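Aspartate aminotransferase (Thermotoga maritima, PDB 1O4S) catalyses the reversible, pyridoxal-phosphate-dependent transfer of an amino group from L-aspartate to 2-oxoglutarate, giving oxaloacetate and L-glutamate. Local coordinates at residues S19-S24 and I142-G147; M119-P124 and E262-A267; F308-L313 and V321-A326. All coordinates share one frame; numbering follows the deposited sequence.

Interaction 1: residues S19-S24 and I142-G147; sequences SEIPIS and IILAGG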
loop_
_atom_site.group_PDB
_atom_site.type_symbol
_atom_site.label_atom_id
_atom_site.label_comp_id
_atom_site.label_asym_id
_atom_site.label_seq_id
_atom_site.Cartn_x
_atom_site.Cartn_y
_atom_site.Cartn_z
ATOM N N SER B 19 15.056 -5.971 -11.257
ATOM C CA SER B 19 15.638 -5.944 -12.597
ATOM C C SER B 19 14.655 -6.395 -13.628
ATOM O O SER B 19 14.559 -5.801 -14.704
ATOM C CB SER B 19 16.817 -6.914 -12.703
ATOM O OG SER B 19 17.990 -6.250 -12.355
ATOM N N GLU B 20 13.944 -7.473 -13.303
ATOM C CA GLU B 20 12.949 -8.064 -14.205
ATOM C C GLU B 20 11.808 -7.114 -14.551
ATOM O O GLU B 20 11.076 -7.388 -15.493
ATOM C CB GLU B 20 12.397 -9.390 -13.627
ATOM C CG GLU B 20 13.406 -10.541 -13.699
ATOM C CD GLU B 20 13.131 -11.702 -12.737
ATOM O OE1 GLU B 20 14.061 -12.536 -12.581
ATOM O OE2 GLU B 20 12.024 -11.808 -12.144
ATOM N N ILE B 21 11.653 -6.015 -13.805
ATOM C CA ILE B 21 10.607 -5.036 -14.093
ATOM C C ILE B 21 11.024 -4.211 -15.298
ATOM O O ILE B 21 12.126 -3.684 -15.313
ATOM C CB ILE B 21 10.356 -4.093 -12.897
ATOM C CG1 ILE B 21 9.599 -4.827 -11.796
ATOM C CG2 ILE B 21 9.523 -2.879 -13.335
ATOM C CD1 ILE B 21 9.575 -4.076 -10.496
ATOM N N PRO B 22 10.146 -4.059 -16.290
ATOM C CA PRO B 22 10.504 -3.261 -17.476
ATOM C C PRO B 22 10.905 -1.805 -17.123
ATOM O O PRO B 22 10.369 -1.207 -16.178
ATOM C CB PRO B 22 9.239 -3.319 -18.366
ATOM C CG PRO B 22 8.151 -3.895 -17.518
ATOM C CD PRO B 22 8.781 -4.619 -16.380
ATOM N N ILE B 23 11.873 -1.273 -17.877
ATOM C CA ILE B 23 12.373 0.102 -17.684
ATOM C C ILE B 23 11.295 1.103 -18.154
ATOM O O ILE B 23 10.552 0.844 -19.118
ATOM C CB ILE B 23 13.769 0.360 -18.448
ATOM C CG1 ILE B 23 14.822 -0.716 -18.121
ATOM C CG2 ILE B 23 14.338 1.753 -18.106
ATOM C CD1 ILE B 23 16.084 -0.682 -19.042
ATOM N N SER B 24 11.209 2.226 -17.446
ATOM C CA SER B 24 10.403 3.363 -17.886
ATOM C C SER B 24 10.866 3.934 -19.240
ATOM O O SER B 24 12.043 4.294 -19.386
ATOM C CB SER B 24 10.484 4.469 -16.850
ATOM O OG SER B 24 9.492 5.430 -17.100
ATOM N N ILE B 142 2.529 -8.229 -12.009
ATOM C CA ILE B 142 2.525 -9.676 -12.219
ATOM C C ILE B 142 3.918 -10.220 -11.967
ATOM O O ILE B 142 4.043 -11.253 -11.314
ATOM C CB ILE B 142 2.024 -10.039 -13.644
ATOM C CG1 ILE B 142 0.553 -9.640 -13.780
ATOM C CG2 ILE B 142 2.259 -11.517 -13.937
ATOM C CD1 ILE B 142 0.156 -9.313 -15.216
ATOM N N ILE B 143 4.945 -9.516 -12.470
ATOM C CA ILE B 143 6.337 -9.859 -12.178
ATOM C C ILE B 143 6.619 -9.903 -10.669
ATOM O O ILE B 143 7.166 -10.869 -10.181
ATOM C CB ILE B 143 7.362 -8.861 -12.835
ATOM C CG1 ILE B 143 7.396 -8.952 -14.374
ATOM C CG2 ILE B 143 8.753 -9.120 -12.290
ATOM C CD1 ILE B 143 7.079 -10.272 -14.894
ATOM N N LEU B 144 6.236 -8.847 -9.947
ATOM C CA LEU B 144 6.453 -8.784 -8.506
ATOM C C LEU B 144 5.765 -9.914 -7.761
ATOM O O LEU B 144 6.288 -10.419 -6.765
ATOM C CB LEU B 144 5.980 -7.450 -7.953
ATOM C CG LEU B 144 6.827 -6.252 -8.311
ATOM C CD1 LEU B 144 6.112 -5.056 -7.705
ATOM C CD2 LEU B 144 8.250 -6.392 -7.814
ATOM N N ALA B 145 4.609 -10.341 -8.276
ATOM C CA ALA B 145 3.868 -11.469 -7.714
ATOM C C ALA B 145 4.395 -12.858 -8.102
ATOM O O ALA B 145 3.858 -13.835 -7.655
ATOM C CB ALA B 145 2.369 -11.342 -8.038
ATOM N N GLY B 146 5.435 -12.957 -8.917
ATOM C CA GLY B 146 6.010 -14.236 -9.270
ATOM C C GLY B 146 5.439 -14.868 -10.529
ATOM O O GLY B 146 5.810 -15.974 -10.884
ATOM N N GLY B 147 4.516 -14.188 -11.193
ATOM C CA GLY B 147 3.873 -14.727 -12.379
ATOM C C GLY B 147 4.647 -14.412 -13.630
ATOM O O GLY B 147 5.646 -13.680 -13.595
#
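Ile21 and Leu144 form the close-packed half of this contact. The delta methyl of Ile21, CD1, lies 3.8 Å from Leu144 CD2, and the two side chains run obliquely across each other, one leaving an irregular loop, the other the last turn of helix 138-144. Neither side chain leaves its backbone straight toward the partner; it is the branch ends that close the gap. In Ile21 the CG1 branch stands opposite the carbonyl carbon (chi1 -74°) and then runs on extended, which carries CD1 to the helix. Both side chains are buried, and the second subunit adds to their cover, with His274 of that subunit against Ile21 and its Ile271 against Leu144. Branched aliphatic residues suit a place enclosed from several directions.

The helix is one of those flanking the seven-stranded sheet of the large, PLP-binding domain of this fold-type I aminotransferase, whereas segment 19-24 belongs to the N-terminal part that passes beside helix 138-144, where Ile21 also touches Pro140. The helix closes with a Schellman motif: Gly146 N bonds to Ile143 O and Gly147 N to Ile142 O, and Gly146 takes the positive phi, 92°, that a side chain would oppose.

The other half is more open to solvent. Ile143, partly exposed, points at the loop and gives the largest area; its CG2 meets Glu20 CB at 3.9 Å but stays 4.4 Å from Ile21 CG1, while its CG1 approaches Glu20 O. Glu20 suits this border: its aliphatic root lies against the isoleucine, while its extended chain carries the carboxylate onward at an exposed position.

Interaction 2: residues M119-P124 and E262-A267; sequences MALLDP and EKVATA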
loop_
_atom_site.group_PDB
_atom_site.type_symbol
_atom_site.label_atom_id
_atom_site.label_comp_id
_atom_site.label_asym_id
_atom_site.label_seq_id
_atom_site.Cartn_x
_atom_site.Cartn_y
_atom_site.Cartn_z
ATOM N N MET B 119 -1.186 -11.282 -6.246
ATOM C CA MET B 119 -0.539 -11.928 -5.108
ATOM C C MET B 119 -1.444 -13.059 -4.536
ATOM O O MET B 119 -0.950 -14.095 -4.044
ATOM C CB MET B 119 -0.263 -10.899 -4.002
ATOM C CG MET B 119 0.807 -9.900 -4.275
ATOM S SD MET B 119 2.466 -10.652 -4.374
ATOM C CE MET B 119 2.814 -10.951 -2.701
ATOM N N ALA B 120 -2.757 -12.861 -4.618
ATOM C CA ALA B 120 -3.699 -13.799 -4.043
ATOM C C ALA B 120 -3.929 -14.992 -4.925
ATOM O O ALA B 120 -4.186 -16.066 -4.423
ATOM C CB ALA B 120 -4.998 -13.130 -3.729
ATOM N N LEU B 121 -3.777 -14.825 -6.227
ATOM C CA LEU B 121 -4.145 -15.849 -7.177
ATOM C C LEU B 121 -2.971 -16.519 -7.866
ATOM O O LEU B 121 -3.142 -17.598 -8.424
ATOM C CB LEU B 121 -5.041 -15.260 -8.274
ATOM C CG LEU B 121 -6.362 -14.658 -7.847
ATOM C CD1 LEU B 121 -7.103 -14.198 -9.084
ATOM C CD2 LEU B 121 -7.164 -15.657 -7.031
ATOM N N LEU B 122 -1.816 -15.876 -7.903
ATOM C CA LEU B 122 -0.692 -16.388 -8.672
ATOM C C LEU B 122 0.312 -17.126 -7.793
ATOM O O LEU B 122 0.835 -16.576 -6.830
ATOM C CB LEU B 122 0.043 -15.270 -9.390
ATOM C CG LEU B 122 -0.695 -14.411 -10.406
ATOM C CD1 LEU B 122 0.329 -13.536 -11.154
ATOM C CD2 LEU B 122 -1.537 -15.260 -11.398
ATOM N N ASP B 123 0.546 -18.390 -8.122
ATOM C CA ASP B 123 1.739 -19.110 -7.674
ATOM C C ASP B 123 2.884 -18.813 -8.645
ATOM O O ASP B 123 2.664 -18.456 -9.800
ATOM C CB ASP B 123 1.484 -20.620 -7.638
ATOM C CG ASP B 123 0.504 -21.015 -6.575
ATOM O OD1 ASP B 123 0.729 -20.591 -5.422
ATOM O OD2 ASP B 123 -0.503 -21.736 -6.802
ATOM N N PRO B 124 4.112 -18.976 -8.179
ATOM C CA PRO B 124 5.292 -18.757 -9.020
ATOM C C PRO B 124 5.251 -19.494 -10.349
ATOM O O PRO B 124 4.971 -20.688 -10.391
ATOM C CB PRO B 124 6.434 -19.281 -8.152
ATOM C CG PRO B 124 5.954 -19.036 -6.748
ATOM C CD PRO B 124 4.489 -19.363 -6.806
ATOM N N GLU B 262 -16.262 -14.768 -1.919
ATOM C CA GLU B 262 -15.862 -14.574 -0.528
ATOM C C GLU B 262 -14.508 -15.229 -0.284
ATOM O O GLU B 262 -13.710 -14.704 0.492
ATOM C CB GLU B 262 -16.938 -15.053 0.460
ATOM C CG GLU B 262 -18.136 -14.090 0.472
ATOM C CD GLU B 262 -19.334 -14.520 1.331
ATOM O OE1 GLU B 262 -20.463 -13.992 1.078
ATOM O OE2 GLU B 262 -19.152 -15.389 2.244
ATOM N N LYS B 263 -14.240 -16.332 -0.982
ATOM C CA LYS B 263 -12.961 -17.026 -0.901
ATOM C C LYS B 263 -11.806 -16.123 -1.355
ATOM O O LYS B 263 -10.833 -15.959 -0.623
ATOM C CB LYS B 263 -13.009 -18.313 -1.738
ATOM C CG LYS B 263 -11.693 -19.089 -1.819
ATOM C CD LYS B 263 -11.857 -20.493 -2.431
ATOM C CE LYS B 263 -10.482 -21.074 -2.842
ATOM N NZ LYS B 263 -10.607 -22.430 -3.488
ATOM N N VAL B 264 -11.932 -15.521 -2.538
ATOM C CA VAL B 264 -10.889 -14.663 -3.079
ATOM C C VAL B 264 -10.741 -13.361 -2.288
ATOM O O VAL B 264 -9.631 -12.904 -2.065
ATOM C CB VAL B 264 -11.137 -14.349 -4.532
ATOM C CG1 VAL B 264 -10.165 -13.304 -5.050
ATOM C CG2 VAL B 264 -11.031 -15.624 -5.342
ATOM N N ALA B 265 -11.863 -12.792 -1.868
ATOM C CA ALA B 265 -11.888 -11.611 -1.031
ATOM C C ALA B 265 -11.162 -11.844 0.291
ATOM O O ALA B 265 -10.476 -10.979 0.780
ATOM C CB ALA B 265 -13.310 -11.167 -0.773
ATOM N N THR B 266 -11.305 -13.025 0.840
ATOM C CA THR B 266 -10.658 -13.373 2.082
ATOM C C THR B 266 -9.133 -13.451 1.899
ATOM O O THR B 266 -8.374 -12.968 2.727
ATOM C CB THR B 266 -11.225 -14.697 2.556
ATOM O OG1 THR B 266 -12.457 -14.434 3.218
ATOM C CG2 THR B 266 -10.357 -15.346 3.670
ATOM N N ALA B 267 -8.709 -14.081 0.811
ATOM C CA ALA B 267 -7.307 -14.132 0.467
ATOM C C ALA B 267 -6.772 -12.706 0.237
ATOM O O ALA B 267 -5.731 -12.325 0.773
ATOM C CB ALA B 267 -7.100 -15.009 -0.783
#
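Ala120 meets Ala267 methyl to methyl, the two CB atoms 4.1 Å apart, each pointing at the other helix. Because both side chains end at CB, the backbones can come near: their CA atoms are separated by 5.8 Å, and alanine on both sides suits so near an approach. Ala120 has the largest area buried here, and Val268, next along helix 262-275, packs on it as well.

This is helix-to-helix packing beside the seven-stranded sheet of the PLP-binding domain in the aminotransferase fold: the C-terminal end of helix 109-121 rests on the first turns of helix 262-275.

Val264, one turn before Ala267, carries the second half of the contact. Its CG2 methyl touches Leu121 CD2 at 4.2 Å. The leucine does not set out straight across the gap; instead chi1 of -61° swings CG to the side of the backbone N, from where the delta branch extends to the valine. Tyr209 of strand 209-213 packs against both residues, so the pair is buried between helices and sheet. Apolar contact alone joins the segments, and two carbonyl groups at the helix end have partners elsewhere. Leu121 O accepts a hydrogen bond from Lys176 NZ, while Met119 O is bonded to Ser15 OG of the second subunit. Val14 of that subunit lies against Ala267, bringing the N-terminal arm of one monomer to the helix pair of the other.

Interaction 3: residues F308-L313 and V321-A326; sequences FVVERL and VEPEGA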
loop_
_atom_site.group_PDB
_atom_site.type_symbol
_atom_site.label_atom_id
_atom_site.label_comp_id
_atom_site.label_asym_id
_atom_site.label_seq_id
_atom_site.Cartn_x
_atom_site.Cartn_y
_atom_site.Cartn_z
ATOM N N PHE B 308 -14.369 16.882 -29.640
ATOM C CA PHE B 308 -13.568 17.945 -30.238
ATOM C C PHE B 308 -12.217 17.466 -30.745
ATOM O O PHE B 308 -11.756 17.897 -31.796
ATOM C CB PHE B 308 -13.331 19.084 -29.235
ATOM C CG PHE B 308 -12.341 20.110 -29.726
ATOM C CD1 PHE B 308 -12.703 21.021 -30.717
ATOM C CD2 PHE B 308 -11.035 20.129 -29.240
ATOM C CE1 PHE B 308 -11.782 21.942 -31.201
ATOM C CE2 PHE B 308 -10.117 21.056 -29.709
ATOM C CZ PHE B 308 -10.487 21.959 -30.695
ATOM N N VAL B 309 -11.556 16.616 -29.980
ATOM C CA VAL B 309 -10.240 16.132 -30.373
ATOM C C VAL B 309 -10.372 15.150 -31.544
ATOM O O VAL B 309 -9.549 15.146 -32.456
ATOM C CB VAL B 309 -9.436 15.501 -29.188
ATOM C CG1 VAL B 309 -10.178 14.317 -28.531
ATOM C CG2 VAL B 309 -8.051 15.017 -29.673
ATOM N N VAL B 310 -11.430 14.344 -31.506
ATOM C CA VAL B 310 -11.714 13.368 -32.543
ATOM C C VAL B 310 -11.931 14.109 -33.855
ATOM O O VAL B 310 -11.220 13.851 -34.816
ATOM C CB VAL B 310 -12.909 12.435 -32.163
ATOM C CG1 VAL B 310 -13.479 11.711 -33.376
ATOM C CG2 VAL B 310 -12.457 11.418 -31.108
ATOM N N GLU B 311 -12.869 15.051 -33.887
ATOM C CA GLU B 311 -13.119 15.821 -35.112
ATOM C C GLU B 311 -11.830 16.457 -35.620
ATOM O O GLU B 311 -11.509 16.378 -36.792
ATOM C CB GLU B 311 -14.192 16.907 -34.933
ATOM C CG GLU B 311 -14.273 17.833 -36.167
ATOM C CD GLU B 311 -15.581 18.619 -36.325
ATOM O OE1 GLU B 311 -15.737 19.290 -37.390
ATOM O OE2 GLU B 311 -16.442 18.581 -35.400
ATOM N N ARG B 312 -11.092 17.089 -34.732
ATOM C CA ARG B 312 -9.895 17.809 -35.115
ATOM C C ARG B 312 -8.829 16.917 -35.768
ATOM O O ARG B 312 -8.261 17.273 -36.809
ATOM C CB ARG B 312 -9.323 18.500 -33.891
ATOM C CG ARG B 312 -8.333 19.544 -34.202
ATOM C CD ARG B 312 -8.900 20.745 -34.924
ATOM N NE ARG B 312 -8.352 21.908 -34.253
ATOM C CZ ARG B 312 -7.130 22.407 -34.435
ATOM N NH1 ARG B 312 -6.295 21.913 -35.344
ATOM N NH2 ARG B 312 -6.760 23.449 -33.707
ATOM N N LEU B 313 -8.599 15.748 -35.184
ATOM C CA LEU B 313 -7.538 14.858 -35.636
ATOM C C LEU B 313 -7.879 14.193 -36.960
ATOM O O LEU B 313 -6.995 14.033 -37.791
ATOM C CB LEU B 313 -7.214 13.796 -34.580
ATOM C CG LEU B 313 -6.360 14.315 -33.429
ATOM C CD1 LEU B 313 -6.262 13.278 -32.316
ATOM C CD2 LEU B 313 -4.971 14.741 -33.901
ATOM N N VAL B 321 -8.378 4.912 -33.594
ATOM C CA VAL B 321 -9.684 4.374 -33.241
ATOM C C VAL B 321 -10.376 5.381 -32.300
ATOM O O VAL B 321 -9.789 5.856 -31.326
ATOM C CB VAL B 321 -9.540 2.992 -32.547
ATOM C CG1 VAL B 321 -10.909 2.364 -32.269
ATOM C CG2 VAL B 321 -8.688 2.029 -33.414
ATOM N N GLU B 322 -11.609 5.742 -32.630
ATOM C CA GLU B 322 -12.361 6.713 -31.867
ATOM C C GLU B 322 -12.557 6.150 -30.463
ATOM O O GLU B 322 -13.136 5.082 -30.321
ATOM C CB GLU B 322 -13.709 6.971 -32.549
ATOM C CG GLU B 322 -14.571 8.058 -31.911
ATOM C CD GLU B 322 -15.862 8.310 -32.692
ATOM O OE1 GLU B 322 -15.871 8.093 -33.925
ATOM O OE2 GLU B 322 -16.873 8.720 -32.077
ATOM N N PRO B 323 -12.073 6.833 -29.430
ATOM C CA PRO B 323 -12.253 6.313 -28.070
ATOM C C PRO B 323 -13.725 6.338 -27.646
ATOM O O PRO B 323 -14.426 7.300 -27.961
ATOM C CB PRO B 323 -11.392 7.251 -27.198
ATOM C CG PRO B 323 -11.284 8.473 -27.927
ATOM C CD PRO B 323 -11.324 8.099 -29.441
ATOM N N GLU B 324 -14.187 5.274 -26.992
ATOM C CA GLU B 324 -15.548 5.179 -26.475
ATOM C C GLU B 324 -15.605 5.385 -24.971
ATOM O O GLU B 324 -16.683 5.403 -24.377
ATOM C CB GLU B 324 -16.148 3.827 -26.867
ATOM C CG GLU B 324 -16.556 3.770 -28.353
ATOM C CD GLU B 324 -17.379 2.532 -28.735
ATOM O OE1 GLU B 324 -16.809 1.437 -28.900
ATOM O OE2 GLU B 324 -18.607 2.656 -28.911
ATOM N N GLY B 325 -14.438 5.521 -24.360
ATOM C CA GLY B 325 -14.325 5.702 -22.925
ATOM C C GLY B 325 -12.926 6.114 -22.487
ATOM O O GLY B 325 -12.022 6.212 -23.332
ATOM N N ALA B 326 -12.762 6.349 -21.176
ATOM C CA ALA B 326 -11.544 6.894 -20.571
ATOM C C ALA B 326 -11.272 8.285 -21.163
ATOM O O ALA B 326 -12.205 8.928 -21.625
ATOM C CB ALA B 326 -10.343 5.926 -20.722
#
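Val310 spreads both of its methyls over Glu322 and Pro323, in the loop that leads from its own helix to strand 328-332. CG2 lies 3.9 Å from Pro323 CD and 4.1 Å from Glu322 CG, and CG1 reaches that same Glu322 carbon at 4.1 Å, so the CH2 group of the glutamate sits before the fork of the valine. The fork faces the loop because the side chain leaves the helix in that direction and a chi1 of 163° sends CG1 away from the backbone N, with CG2 on the N side. A beta-branched residue fits well: it gives two methyls close to the helix backbone and keeps the loop near, with the CA atoms of Val310 and Glu322 6.7 Å apart.

The two partners meet the valine differently. The glutamate chain runs roughly perpendicular to the valine and offers only its aliphatic middle. It remains extended and carries the carboxylate past the methyls at an exposed position, where OE2 makes a long, weak ion pair with Lys306 NZ. Pro323 and Val310 instead lie alongside each other, pointing opposite ways. The proline ring brings apolar carbon to a buried spot and, having no N-H, leaves no backbone donor there to be satisfied. Leu329 of strand 328-332 packs against both Val310 and Pro323, tying helix and loop to the sheet.

Helix 296-315 thus lies against the very chain that returns to form strand 328-332, a local helix-loop-strand connection. That strand forms one edge of the four-stranded sheet of the small domain in this aminotransferase family, and the side chain of Pro323 is about 9 Å from that of Arg365, which by similarity binds L-aspartate.

Interactions 1 and 2 are neighbours, their centres 19 Å apart. They touch where the end of helix 138-144 meets the end of helix 109-121: Ala145 CA lies 3.7 Å from Met119 SD, and Leu122 CD1 packs on Ile142 and Gly147. Their segments alternate along the chain, and both contacts border the second subunit of the homodimer. Interaction 3 lies across the chain's centre from both, with centres 32 Å from interaction 1 and 38 Å from interaction 2. The cofactor is some way from two of them: the side chain of Leu144 is about 14 Å from PLP, that of Pro323 about 13 Å. Interaction 2 is away from the annotated sites.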